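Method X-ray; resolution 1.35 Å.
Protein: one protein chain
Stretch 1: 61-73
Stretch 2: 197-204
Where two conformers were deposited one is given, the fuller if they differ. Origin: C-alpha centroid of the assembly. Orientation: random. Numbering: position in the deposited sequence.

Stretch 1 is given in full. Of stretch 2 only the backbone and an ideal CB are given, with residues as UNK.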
# COMPACT_ATOMS: atom_id res chain seq x y z
N GLU B 61 -12.29 6.27 0.67
CA GLU B 61 -12.29 7.72 0.88
C GLU B 61 -11.07 8.34 0.19
O GLU B 61 -11.14 9.42 -0.40
CB GLU B 61 -12.36 8.05 2.36
CG GLU B 61 -13.72 7.70 3.00
CD GLU B 61 -14.02 6.19 3.21
OE1 GLU B 61 -13.12 5.31 3.28
OE2 GLU B 61 -15.22 5.86 3.40
N LEU B 62 -9.94 7.65 0.22
CA LEU B 62 -8.73 8.17 -0.46
C LEU B 62 -8.93 8.17 -1.99
O LEU B 62 -8.52 9.12 -2.66
CB LEU B 62 -7.50 7.30 -0.07
CG LEU B 62 -7.06 7.49 1.38
CD1 LEU B 62 -6.06 6.40 1.68
CD2 LEU B 62 -6.45 8.87 1.59
N LEU B 63 -9.58 7.14 -2.55
CA LEU B 63 -9.83 7.15 -3.98
C LEU B 63 -10.82 8.25 -4.33
O LEU B 63 -10.70 8.88 -5.40
CB LEU B 63 -10.35 5.78 -4.44
CG LEU B 63 -10.45 5.58 -5.95
CD1 LEU B 63 -9.06 5.49 -6.57
CD2 LEU B 63 -11.23 4.29 -6.27
N GLU B 64 -11.81 8.51 -3.47
CA GLU B 64 -12.74 9.61 -3.71
C GLU B 64 -12.02 10.95 -3.71
O GLU B 64 -12.34 11.83 -4.52
CB GLU B 64 -13.85 9.60 -2.68
CG GLU B 64 -14.90 8.54 -3.00
CD GLU B 64 -15.92 8.36 -1.90
OE1 GLU B 64 -15.68 8.78 -0.76
OE2 GLU B 64 -16.89 7.62 -2.17
N CYS B 65 -11.07 11.13 -2.80
CA CYS B 65 -10.29 12.36 -2.81
C CYS B 65 -9.46 12.46 -4.10
O CYS B 65 -9.39 13.56 -4.72
CB CYS B 65 -9.41 12.42 -1.59
SG CYS B 65 -8.79 14.08 -1.30
N GLU B 66 -8.78 11.40 -4.48
CA GLU B 66 -8.04 11.39 -5.73
C GLU B 66 -8.95 11.75 -6.90
O GLU B 66 -8.58 12.51 -7.81
CB GLU B 66 -7.41 10.02 -5.96
CG GLU B 66 -6.65 9.95 -7.27
CD GLU B 66 -5.81 8.70 -7.40
OE1 GLU B 66 -5.87 7.86 -6.46
OE2 GLU B 66 -5.16 8.53 -8.46
N MET B 67 -10.18 11.25 -6.88
CA MET B 67 -11.15 11.60 -7.92
C MET B 67 -11.44 13.09 -7.91
O MET B 67 -11.38 13.71 -9.00
CB MET B 67 -12.43 10.79 -7.66
CG MET B 67 -13.49 11.12 -8.70
SD MET B 67 -14.95 10.00 -8.61
CE MET B 67 -15.64 10.52 -7.05
N ASP B 68 -11.77 13.64 -6.74
CA ASP B 68 -12.10 15.06 -6.63
C ASP B 68 -10.91 15.91 -7.16
O ASP B 68 -11.11 16.92 -7.89
CB ASP B 68 -12.36 15.46 -5.18
CG ASP B 68 -13.62 14.85 -4.58
OD1 ASP B 68 -14.51 14.44 -5.35
OD2 ASP B 68 -13.74 14.85 -3.32
N VAL B 69 -9.69 15.60 -6.71
CA VAL B 69 -8.52 16.40 -7.12
C VAL B 69 -8.33 16.23 -8.63
O VAL B 69 -7.98 17.22 -9.31
CB VAL B 69 -7.25 16.01 -6.32
CG1 VAL B 69 -6.01 16.70 -6.89
CG2 VAL B 69 -7.44 16.31 -4.84
N ASN B 70 -8.55 15.05 -9.21
CA ASN B 70 -8.47 14.90 -10.67
C ASN B 70 -9.50 15.74 -11.40
O ASN B 70 -9.17 16.33 -12.41
CB ASN B 70 -8.61 13.44 -11.10
CG ASN B 70 -7.27 12.74 -11.17
OD1 ASN B 70 -6.59 12.81 -12.19
ND2 ASN B 70 -6.89 12.05 -10.09
N TYR B 71 -10.71 15.87 -10.86
CA TYR B 71 -11.67 16.76 -11.51
C TYR B 71 -11.17 18.19 -11.41
O TYR B 71 -11.31 18.97 -12.37
CB TYR B 71 -13.06 16.64 -10.86
CG TYR B 71 -13.85 15.46 -11.38
CD1 TYR B 71 -14.43 15.50 -12.65
CD2 TYR B 71 -14.11 14.35 -10.59
CE1 TYR B 71 -15.22 14.46 -13.17
CE2 TYR B 71 -14.93 13.32 -11.07
CZ TYR B 71 -15.44 13.35 -12.35
OH TYR B 71 -16.21 12.30 -12.82
N HIS B 72 -10.63 18.59 -10.27
CA HIS B 72 -10.09 19.95 -10.12
C HIS B 72 -8.99 20.23 -11.13
O HIS B 72 -8.95 21.33 -11.72
CB HIS B 72 -9.59 20.17 -8.69
CG HIS B 72 -9.21 21.58 -8.38
ND1 HIS B 72 -10.12 22.56 -8.18
CD2 HIS B 72 -7.95 22.15 -8.22
CE1 HIS B 72 -9.46 23.71 -7.92
NE2 HIS B 72 -8.13 23.44 -7.91
N VAL B 73 -8.06 19.30 -11.25
CA VAL B 73 -6.93 19.45 -12.19
C VAL B 73 -7.38 19.45 -13.64
O VAL B 73 -6.87 20.22 -14.47
CB VAL B 73 -5.86 18.37 -11.95
CG1 VAL B 73 -4.80 18.35 -13.05
CG2 VAL B 73 -5.20 18.64 -10.60
N UNK B 197 -9.53 26.63 -0.12
CA UNK B 197 -10.93 26.25 -0.04
C UNK B 197 -11.64 26.55 -1.36
O UNK B 197 -12.28 27.58 -1.51
CB UNK B 197 -11.62 26.98 1.12
N UNK B 198 -11.53 25.64 -2.32
CA UNK B 198 -12.05 25.89 -3.66
C UNK B 198 -12.99 24.76 -4.06
O UNK B 198 -12.73 24.08 -5.05
CB UNK B 198 -10.91 26.03 -4.67
N UNK B 199 -14.07 24.53 -3.28
CA UNK B 199 -14.60 25.25 -2.12
C UNK B 199 -14.13 24.73 -0.75
O UNK B 199 -14.29 25.43 0.26
CB UNK B 199 -16.13 25.20 -2.17
N UNK B 200 -13.50 23.56 -0.72
CA UNK B 200 -13.01 22.99 0.54
C UNK B 200 -11.66 22.37 0.29
O UNK B 200 -11.40 21.81 -0.78
CB UNK B 200 -13.98 21.96 1.11
N UNK B 201 -10.79 22.46 1.30
CA UNK B 201 -9.51 21.74 1.19
C UNK B 201 -9.74 20.23 1.17
O UNK B 201 -10.75 19.72 1.70
CB UNK B 201 -8.58 22.11 2.35
N UNK B 202 -8.83 19.49 0.54
CA UNK B 202 -8.95 18.03 0.36
C UNK B 202 -7.61 17.40 0.73
O UNK B 202 -6.57 17.90 0.31
CB UNK B 202 -9.35 17.67 -1.07
N UNK B 203 -7.62 16.36 1.56
CA UNK B 203 -6.43 15.59 1.88
C UNK B 203 -5.27 16.45 2.46
O UNK B 203 -4.08 16.22 2.17
CB UNK B 203 -5.96 14.87 0.62
N UNK B 204 -5.66 17.44 3.26
CA UNK B 204 -4.75 18.48 3.73
C UNK B 204 -4.93 18.63 5.23
O UNK B 204 -6.01 18.97 5.69
CB UNK B 204 -5.00 19.81 3.01

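Stretch 1 is helical throughout. Cys-65, Asp-68, Val-69 and His-72 point their CA-to-CB bonds toward stretch 2, which has no regular secondary structure.

Position 197 has phi/psi of -81/83. Its ideal CB has nothing of stretch 1 within 5.5 Å, so the helix sets no preference. It is Pro-197, clear of the helix.

Position 198 points toward the helix. Its ideal CB lies 4.2 Å from CE1 of His-72. The ring offers a surface to pack against, so a leucine, a methionine or an aromatic residue would suit; a polar chain is not excluded. The deposited residue is Leu-198, with chi1 m and chi2 t. Its CD1 sits 4.2 Å from CE1 of His-72, approaching the ring obliquely. The backbone also takes part: a water lies 2.6 Å from O of Leu-198, to which it donates, and 2.7 Å from ND1 of His-72. This bridge needs no particular side chain at 198.

Position 199 follows a cis peptide bond, visible in the backbone. That strongly favours proline, since other residues rarely adopt cis. The deposited residue is Pro-199, and its ring stays clear of the helix.

Positions 200 and 201 have extended backbones and no helix atom within 5.5 Å of the ideal CB. Many residues would fit as far as stretch 1 is concerned. They are Glu-200 and Thr-201, neither in contact with it.

Position 202 faces the helix most fully. Its ideal CB is 3.6 Å from SG of Cys-65 and 4.4 Å from CG2 of Val-69. These neighbours favour an apolar chain such as leucine, isoleucine, valine or methionine. Nearby Asp-68 makes an acidic chain less likely. The deposited residue is Leu-202, with chi1 m and chi2 t. Its CB packs 3.6 Å from SG of Cys-65. Its CD1 lies 4.0 Å from CG2 of Val-69 and 3.7 Å from CB of Asp-68, so it meets the carbon part of the acid.

Position 203 has phi/psi of 57/36, a left-handed conformation. Glycine, asparagine and aspartate accept this most readily. The ideal CB is 3.5 Å from SG of Cys-65. The deposited residue is Asn-203, chi1 t. Its CB packs 3.5 Å from SG of Cys-65, and its OD1 comes within 4.3 Å of CD2 of Leu-62, without a hydrogen bond. ND2 is bonded elsewhere in the structure.

Position 204 is extended and beyond the helix's reach. Stretch 1 does not decide it; it is Tyr-204.

Stretch 2 (197-204) PLPETLNY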
# COMPACT_ATOMS: atom_id res chain seq x y z
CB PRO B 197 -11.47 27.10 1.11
CG PRO B 197 -10.57 28.29 1.18
CD PRO B 197 -9.27 27.95 0.50
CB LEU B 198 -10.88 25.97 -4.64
CG LEU B 198 -9.79 27.00 -4.33
CD1 LEU B 198 -8.63 26.89 -5.31
CD2 LEU B 198 -10.36 28.41 -4.35
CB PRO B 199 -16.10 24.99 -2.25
CG PRO B 199 -16.15 23.58 -2.75
CD PRO B 199 -15.01 23.49 -3.73
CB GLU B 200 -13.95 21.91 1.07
CG GLU B 200 -15.36 22.43 1.34
CD GLU B 200 -16.17 21.48 2.19
OE1 GLU B 200 -15.69 20.35 2.45
OE2 GLU B 200 -17.29 21.87 2.60
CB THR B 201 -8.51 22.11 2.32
OG1 THR B 201 -9.00 21.59 3.56
CG2 THR B 201 -8.30 23.63 2.41
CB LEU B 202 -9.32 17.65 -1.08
CG LEU B 202 -10.59 18.29 -1.65
CD1 LEU B 202 -10.62 18.01 -3.14
CD2 LEU B 202 -11.86 17.79 -0.97
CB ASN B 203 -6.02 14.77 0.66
CG ASN B 203 -5.13 13.58 1.00
OD1 ASN B 203 -5.31 12.96 2.04
ND2 ASN B 203 -4.20 13.25 0.11
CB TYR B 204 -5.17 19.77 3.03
CG TYR B 204 -4.24 20.96 3.21
CD1 TYR B 204 -2.86 20.81 3.10
CD2 TYR B 204 -4.75 22.21 3.47
CE1 TYR B 204 -2.02 21.91 3.19
CE2 TYR B 204 -3.92 23.33 3.58
CZ TYR B 204 -2.55 23.18 3.40
OH TYR B 204 -1.70 24.28 3.45
O HOH W 1 -12.59 22.40 -7.04
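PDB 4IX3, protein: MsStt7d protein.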